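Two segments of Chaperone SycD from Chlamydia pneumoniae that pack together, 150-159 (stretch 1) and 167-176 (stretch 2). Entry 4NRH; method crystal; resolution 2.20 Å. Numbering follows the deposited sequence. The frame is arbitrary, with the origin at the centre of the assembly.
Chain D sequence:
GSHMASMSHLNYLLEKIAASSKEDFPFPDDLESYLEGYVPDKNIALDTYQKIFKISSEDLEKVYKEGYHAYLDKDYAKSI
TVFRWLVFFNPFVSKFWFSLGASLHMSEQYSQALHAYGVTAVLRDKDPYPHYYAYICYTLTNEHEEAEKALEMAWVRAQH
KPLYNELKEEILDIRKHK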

ATOM      1  N   ALA D 150      15.820 -27.420  23.418  1.00 69.81           N
ATOM      2  CA  ALA D 150      15.336 -27.728  22.077  1.00 65.34           C
ATOM      3  C   ALA D 150      15.790 -29.117  21.641  1.00 59.56           C
ATOM      4  O   ALA D 150      15.091 -29.800  20.891  1.00 55.34           O
ATOM      5  N   LEU D 151      16.966 -29.524  22.108  1.00 63.57           N
ATOM      6  CA  LEU D 151      17.502 -30.845  21.798  1.00 65.08           C
ATOM      7  C   LEU D 151      16.630 -31.940  22.405  1.00 64.36           C
ATOM      8  O   LEU D 151      16.342 -32.949  21.759  1.00 62.25           O
ATOM      9  N   GLU D 152      16.218 -31.736  23.653  1.00 63.32           N
ATOM     10  CA  GLU D 152      15.352 -32.685  24.343  1.00 69.21           C
ATOM     11  C   GLU D 152      13.998 -32.820  23.648  1.00 77.31           C
ATOM     12  O   GLU D 152      13.455 -33.919  23.544  1.00 80.83           O
ATOM     13  N   MET D 153      13.461 -31.700  23.171  1.00 76.08           N
ATOM     14  CA  MET D 153      12.176 -31.703  22.481  1.00 72.09           C
ATOM     15  C   MET D 153      12.259 -32.502  21.187  1.00 63.59           C
ATOM     16  O   MET D 153      11.323 -33.217  20.828  1.00 61.74           O
ATOM     17  N   ALA D 154      13.382 -32.373  20.489  1.00 56.62           N
ATOM     18  CA  ALA D 154      13.636 -33.176  19.300  1.00 51.63           C
ATOM     19  C   ALA D 154      13.761 -34.644  19.690  1.00 59.67           C
ATOM     20  O   ALA D 154      13.204 -35.520  19.033  1.00 59.85           O
ATOM     21  N   TRP D 155      14.496 -34.893  20.771  1.00 69.37           N
ATOM     22  CA  TRP D 155      14.737 -36.241  21.276  1.00 69.31           C
ATOM     23  C   TRP D 155      13.447 -37.002  21.572  1.00 74.07           C
ATOM     24  O   TRP D 155      13.302 -38.161  21.183  1.00 72.34           O
ATOM     25  N   VAL D 156      12.526 -36.350  22.276  1.00 74.54           N
ATOM     26  CA  VAL D 156      11.247 -36.956  22.636  1.00 79.01           C
ATOM     27  C   VAL D 156      10.479 -37.391  21.390  1.00 72.60           C
ATOM     28  O   VAL D 156       9.916 -38.486  21.340  1.00 74.83           O
ATOM     29  N   ARG D 157      10.476 -36.526  20.382  1.00 71.97           N
ATOM     30  CA  ARG D 157       9.755 -36.784  19.141  1.00 67.73           C
ATOM     31  C   ARG D 157      10.506 -37.738  18.213  1.00 63.97           C
ATOM     32  O   ARG D 157       9.903 -38.361  17.339  1.00 63.94           O
ATOM     33  N   ALA D 158      11.818 -37.852  18.404  1.00 67.59           N
ATOM     34  CA  ALA D 158      12.652 -38.660  17.518  1.00 70.18           C
ATOM     35  C   ALA D 158      12.671 -40.138  17.898  1.00 79.55           C
ATOM     36  O   ALA D 158      12.588 -41.008  17.030  1.00 85.07           O
ATOM     37  N   GLN D 159      12.784 -40.420  19.192  1.00 77.29           N
ATOM     38  CA  GLN D 159      12.897 -41.798  19.662  1.00 90.06           C
ATOM     39  C   GLN D 159      11.619 -42.600  19.425  1.00 95.61           C
ATOM     40  O   GLN D 159      10.560 -42.031  19.151  1.00107.45           O
ATOM     41  N   LEU D 167      17.924 -39.287  13.023  1.00 62.87           N
ATOM     42  CA  LEU D 167      18.056 -38.178  13.961  1.00 61.35           C
ATOM     43  C   LEU D 167      18.320 -38.690  15.375  1.00 68.05           C
ATOM     44  O   LEU D 167      19.121 -38.113  16.112  1.00 75.26           O
ATOM     45  N   LYS D 168      17.637 -39.769  15.749  1.00 68.59           N
ATOM     46  CA  LYS D 168      17.810 -40.376  17.067  1.00 75.89           C
ATOM     47  C   LYS D 168      19.260 -40.792  17.301  1.00 79.30           C
ATOM     48  O   LYS D 168      19.796 -40.618  18.396  1.00 78.10           O
ATOM     49  N   GLU D 169      19.886 -41.340  16.265  1.00 81.91           N
ATOM     50  CA  GLU D 169      21.290 -41.730  16.330  1.00 85.94           C
ATOM     51  C   GLU D 169      22.178 -40.519  16.598  1.00 87.53           C
ATOM     52  O   GLU D 169      23.074 -40.567  17.441  1.00 96.30           O
ATOM     53  N   GLU D 170      21.921 -39.439  15.866  1.00 77.34           N
ATOM     54  CA  GLU D 170      22.704 -38.212  15.978  1.00 75.81           C
ATOM     55  C   GLU D 170      22.658 -37.605  17.379  1.00 75.22           C
ATOM     56  O   GLU D 170      23.685 -37.189  17.912  1.00 75.33           O
ATOM     57  N   ILE D 171      21.468 -37.563  17.971  1.00 75.29           N
ATOM     58  CA  ILE D 171      21.293 -36.971  19.294  1.00 72.36           C
ATOM     59  C   ILE D 171      22.044 -37.785  20.345  1.00 77.85           C
ATOM     60  O   ILE D 171      22.638 -37.226  21.269  1.00 79.61           O
ATOM     61  N   LEU D 172      22.022 -39.105  20.188  1.00 85.91           N
ATOM     62  CA  LEU D 172      22.826 -39.990  21.023  1.00 81.18           C
ATOM     63  C   LEU D 172      24.310 -39.678  20.846  1.00 80.71           C
ATOM     64  O   LEU D 172      25.067 -39.636  21.816  1.00 88.78           O
ATOM     65  N   ASP D 173      24.711 -39.466  19.597  1.00 80.55           N
ATOM     66  CA  ASP D 173      26.100 -39.165  19.265  1.00 88.06           C
ATOM     67  C   ASP D 173      26.531 -37.821  19.849  1.00 89.99           C
ATOM     68  O   ASP D 173      27.682 -37.650  20.253  1.00 91.25           O
ATOM     69  N   ILE D 174      25.602 -36.872  19.881  1.00 85.15           N
ATOM     70  CA  ILE D 174      25.859 -35.559  20.463  1.00 82.82           C
ATOM     71  C   ILE D 174      26.076 -35.659  21.971  1.00 84.49           C
ATOM     72  O   ILE D 174      26.980 -35.031  22.524  1.00 86.58           O
ATOM     73  N   ARG D 175      25.251 -36.468  22.628  1.00 82.96           N
ATOM     74  CA  ARG D 175      25.268 -36.568  24.083  1.00 88.94           C
ATOM     75  C   ARG D 175      26.310 -37.561  24.596  1.00 99.96           C
ATOM     76  O   ARG D 175      25.972 -38.680  24.989  1.00101.47           O
ATOM     77  N   LYS D 176      27.569 -37.124  24.609  1.00102.76           N
ATOM     78  CA  LYS D 176      28.694 -37.916  25.110  1.00109.23           C
ATOM     79  C   LYS D 176      29.986 -37.112  25.012  1.00108.69           C
ATOM     80  O   LYS D 176      30.007 -36.020  24.443  1.00100.91           O
TER

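Two helices, 150-158 and 167-174, cross at an angle of 138° between their N-to-C directions, with axes 9.5 Å apart at closest approach. They pinch together where the first helix ends and the second stretch begins: the CA atoms of Ala158 and Lys168 lie 5.5 Å apart. From there the space widens toward Leu151 and Arg175.

On the first helix the inward positions are Leu151, Ala154, Trp155 and Ala158, an i, i+3, i+4, i+7 pattern that lines one side of a helix. The two alanines keep the close end thin. Ile171 fills the room they leave, with chi1 m and chi2 t. This extended form carries Ile171 CD1 to 4.1 Å from Ala154 CB and 4.5 Å from Ala158 CB, while the other branch places Ile171 CG2 3.7 Å from Trp155 CE3. Ile171 CG1 also meets Leu151 CD2 at 3.9 Å, so one isoleucine touches all four inward residues.

Trp155 takes chi1 t with chi2 at -112°, which turns the indole toward the second helix. The far end of its six-membered ring reaches two residues there: Trp155 CZ3 lies 3.7 Å from Lys168 CG, and Trp155 CH2 lies 3.7 Å from Leu172 CD2. Leu172 sets off sideways, but its m, t rotamer brings its end back to the ring. Lys168 is t at all four chi angles; the straight chain passes the indole and runs by Gln159, with Lys168 CD 3.9 Å from Gln159 CA.

Leu151 sits in the wider part with both chi angles between wells, at -140° and -139°. From this off-rotamer conformation both of its methyls touch Ile171, and Leu151 CD1 also approaches Ile174 CG2 at 4.3 Å and Arg175 NE at 3.6 Å.

Arg175, the first residue to leave helical phi/psi, closes the contact. With chi1 m and the remaining chi angles t, it extends toward the first helix and lays its guanidinium over one face of the indole. Arg175 CZ is 4.7 Å from the centroid of the Trp155 five-membered ring, 24° off the normal, a cation-pi arrangement. Glu152 supplies the charge partner. Its CA-to-CB bond points away, but chi1 t and chi2 p bring the carboxylate round to the guanidinium edge, where Arg175 NH2 donates a hydrogen bond to Glu152 OE2 at 3.2 Å within a salt bridge. The ring face and the carboxylate thus hold the same cation from different directions, and this is the contact's only hydrogen bond between the stretches.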

ATOM      1  CB  ALA D 150      15.812 -26.677  21.086  1.00 61.27           C
ATOM      2  CB  LEU D 151      18.940 -30.976  22.309  1.00 70.27           C
ATOM      3  CG  LEU D 151      19.961 -31.713  21.433  1.00 65.16           C
ATOM      4  CD1 LEU D 151      20.858 -32.600  22.287  1.00 64.31           C
ATOM      5  CD2 LEU D 151      19.297 -32.517  20.322  1.00 59.32           C
ATOM      6  CB  GLU D 152      15.154 -32.266  25.802  1.00 71.65           C
ATOM      7  CG  GLU D 152      14.088 -33.058  26.548  1.00 81.07           C
ATOM      8  CD  GLU D 152      14.519 -34.478  26.870  1.00 88.25           C
ATOM      9  OE1 GLU D 152      13.667 -35.265  27.331  1.00 92.81           O
ATOM     10  OE2 GLU D 152      15.707 -34.808  26.666  1.00 88.14           O
ATOM     11  CB  MET D 153      11.711 -30.276  22.189  1.00 68.61           C
ATOM     12  CG  MET D 153      10.788 -29.701  23.248  1.00 71.11           C
ATOM     13  SD  MET D 153      10.541 -27.926  23.071  1.00 85.85           S
ATOM     14  CE  MET D 153       9.678 -27.552  24.596  1.00105.11           C
ATOM     15  CB  ALA D 154      14.891 -32.699  18.589  1.00 49.58           C
ATOM     16  CB  TRP D 155      15.601 -36.180  22.538  1.00 74.78           C
ATOM     17  CG  TRP D 155      15.736 -37.496  23.237  1.00 82.20           C
ATOM     18  CD1 TRP D 155      15.219 -37.832  24.454  1.00 87.08           C
ATOM     19  CD2 TRP D 155      16.432 -38.655  22.763  1.00 81.49           C
ATOM     20  NE1 TRP D 155      15.551 -39.128  24.769  1.00 84.23           N
ATOM     21  CE2 TRP D 155      16.294 -39.656  23.747  1.00 81.55           C
ATOM     22  CE3 TRP D 155      17.157 -38.944  21.604  1.00 75.90           C
ATOM     23  CZ2 TRP D 155      16.855 -40.922  23.605  1.00 78.39           C
ATOM     24  CZ3 TRP D 155      17.713 -40.203  21.466  1.00 76.82           C
ATOM     25  CH2 TRP D 155      17.559 -41.177  22.461  1.00 76.52           C
ATOM     26  CB  VAL D 156      10.380 -35.980  23.463  1.00 80.97           C
ATOM     27  CG1 VAL D 156       8.946 -36.479  23.560  1.00 79.39           C
ATOM     28  CG2 VAL D 156      10.976 -35.791  24.850  1.00 88.85           C
ATOM     29  CB  ARG D 157       9.478 -35.464  18.419  1.00 62.57           C
ATOM     30  CG  ARG D 157       8.452 -34.588  19.118  1.00 62.28           C
ATOM     31  CD  ARG D 157       8.698 -33.114  18.842  1.00 54.08           C
ATOM     32  NE  ARG D 157       7.693 -32.264  19.476  1.00 50.54           N
ATOM     33  CZ  ARG D 157       7.721 -31.896  20.753  1.00 55.43           C
ATOM     34  NH1 ARG D 157       8.706 -32.302  21.542  1.00 59.97           N
ATOM     35  NH2 ARG D 157       6.762 -31.121  21.242  1.00 54.57           N
ATOM     36  CB  ALA D 158      14.074 -38.114  17.494  1.00 61.48           C
ATOM     37  CB  GLN D 159      13.256 -41.829  21.150  1.00 92.26           C
ATOM     38  CG  GLN D 159      12.214 -41.199  22.059  1.00 94.61           C
ATOM     39  CD  GLN D 159      12.637 -41.203  23.516  1.00100.53           C
ATOM     40  OE1 GLN D 159      13.718 -41.682  23.858  1.00103.91           O
ATOM     41  NE2 GLN D 159      11.783 -40.670  24.382  1.00102.64           N
ATOM     42  CB  LEU D 167      16.799 -37.306  13.944  1.00 54.72           C
ATOM     43  CG  LEU D 167      16.973 -35.784  13.959  1.00 57.53           C
ATOM     44  CD1 LEU D 167      15.627 -35.099  14.168  1.00 57.48           C
ATOM     45  CD2 LEU D 167      17.977 -35.330  15.012  1.00 51.63           C
ATOM     46  CB  LYS D 168      16.885 -41.586  17.230  1.00 77.22           C
ATOM     47  CG  LYS D 168      17.094 -42.349  18.529  1.00 79.94           C
ATOM     48  CD  LYS D 168      16.174 -43.554  18.634  1.00 81.70           C
ATOM     49  CE  LYS D 168      16.331 -44.245  19.981  1.00 81.73           C
ATOM     50  NZ  LYS D 168      15.513 -45.485  20.076  1.00 84.94           N
ATOM     51  CB  GLU D 169      21.720 -42.416  15.030  1.00 85.59           C
ATOM     52  CG  GLU D 169      20.960 -43.694  14.705  1.00 89.84           C
ATOM     53  CD  GLU D 169      21.434 -44.885  15.515  1.00 93.96           C
ATOM     54  OE1 GLU D 169      22.442 -44.754  16.241  1.00 98.70           O
ATOM     55  OE2 GLU D 169      20.798 -45.955  15.422  1.00 91.11           O
ATOM     56  CB  GLU D 170      22.220 -37.184  14.954  1.00 75.16           C
ATOM     57  CG  GLU D 170      22.999 -35.877  14.965  1.00 81.86           C
ATOM     58  CD  GLU D 170      24.421 -36.039  14.462  1.00 85.63           C
ATOM     59  OE1 GLU D 170      24.700 -37.037  13.764  1.00 88.80           O
ATOM     60  OE2 GLU D 170      25.262 -35.165  14.762  1.00 85.11           O
ATOM     61  CB  ILE D 171      19.801 -36.871  19.676  1.00 69.83           C
ATOM     62  CG1 ILE D 171      19.055 -36.001  18.662  1.00 70.92           C
ATOM     63  CG2 ILE D 171      19.638 -36.307  21.081  1.00 64.13           C
ATOM     64  CD1 ILE D 171      17.587 -35.811  18.974  1.00 66.43           C
ATOM     65  CB  LEU D 172      22.551 -41.456  20.687  1.00 81.74           C
ATOM     66  CG  LEU D 172      21.201 -42.021  21.131  1.00 83.42           C
ATOM     67  CD1 LEU D 172      20.970 -43.399  20.528  1.00 83.81           C
ATOM     68  CD2 LEU D 172      21.115 -42.076  22.649  1.00 85.37           C
ATOM     69  CB  ASP D 173      26.296 -39.167  17.747  1.00 93.81           C
ATOM     70  CG  ASP D 173      27.753 -39.052  17.347  1.00111.73           C
ATOM     71  OD1 ASP D 173      28.624 -39.508  18.119  1.00124.59           O
ATOM     72  OD2 ASP D 173      28.029 -38.503  16.260  1.00112.82           O
ATOM     73  CB  ILE D 174      24.698 -34.581  20.178  1.00 69.58           C
ATOM     74  CG1 ILE D 174      24.614 -34.270  18.682  1.00 66.64           C
ATOM     75  CG2 ILE D 174      24.861 -33.296  20.978  1.00 70.07           C
ATOM     76  CD1 ILE D 174      23.574 -33.229  18.334  1.00 66.01           C
ATOM     77  CB  ARG D 175      23.880 -36.956  24.594  1.00 84.25           C
ATOM     78  CG  ARG D 175      22.833 -35.873  24.386  1.00 81.38           C
ATOM     79  CD  ARG D 175      21.431 -36.373  24.686  1.00 82.44           C
ATOM     80  NE  ARG D 175      20.468 -35.276  24.718  1.00 82.20           N
ATOM     81  CZ  ARG D 175      19.160 -35.432  24.897  1.00 84.39           C
ATOM     82  NH1 ARG D 175      18.649 -36.645  25.057  1.00 89.44           N
ATOM     83  NH2 ARG D 175      18.362 -34.374  24.911  1.00 82.84           N
ATOM     84  CB  LYS D 176      28.850 -39.226  24.333  1.00108.80           C
ATOM     85  CG  LYS D 176      29.109 -39.048  22.849  1.00101.73           C
ATOM     86  CD  LYS D 176      28.921 -40.356  22.101  1.00101.19           C
ATOM     87  CE  LYS D 176      29.955 -40.515  20.995  1.00106.75           C
ATOM     88  NZ  LYS D 176      29.981 -41.903  20.453  1.00111.12           N
TER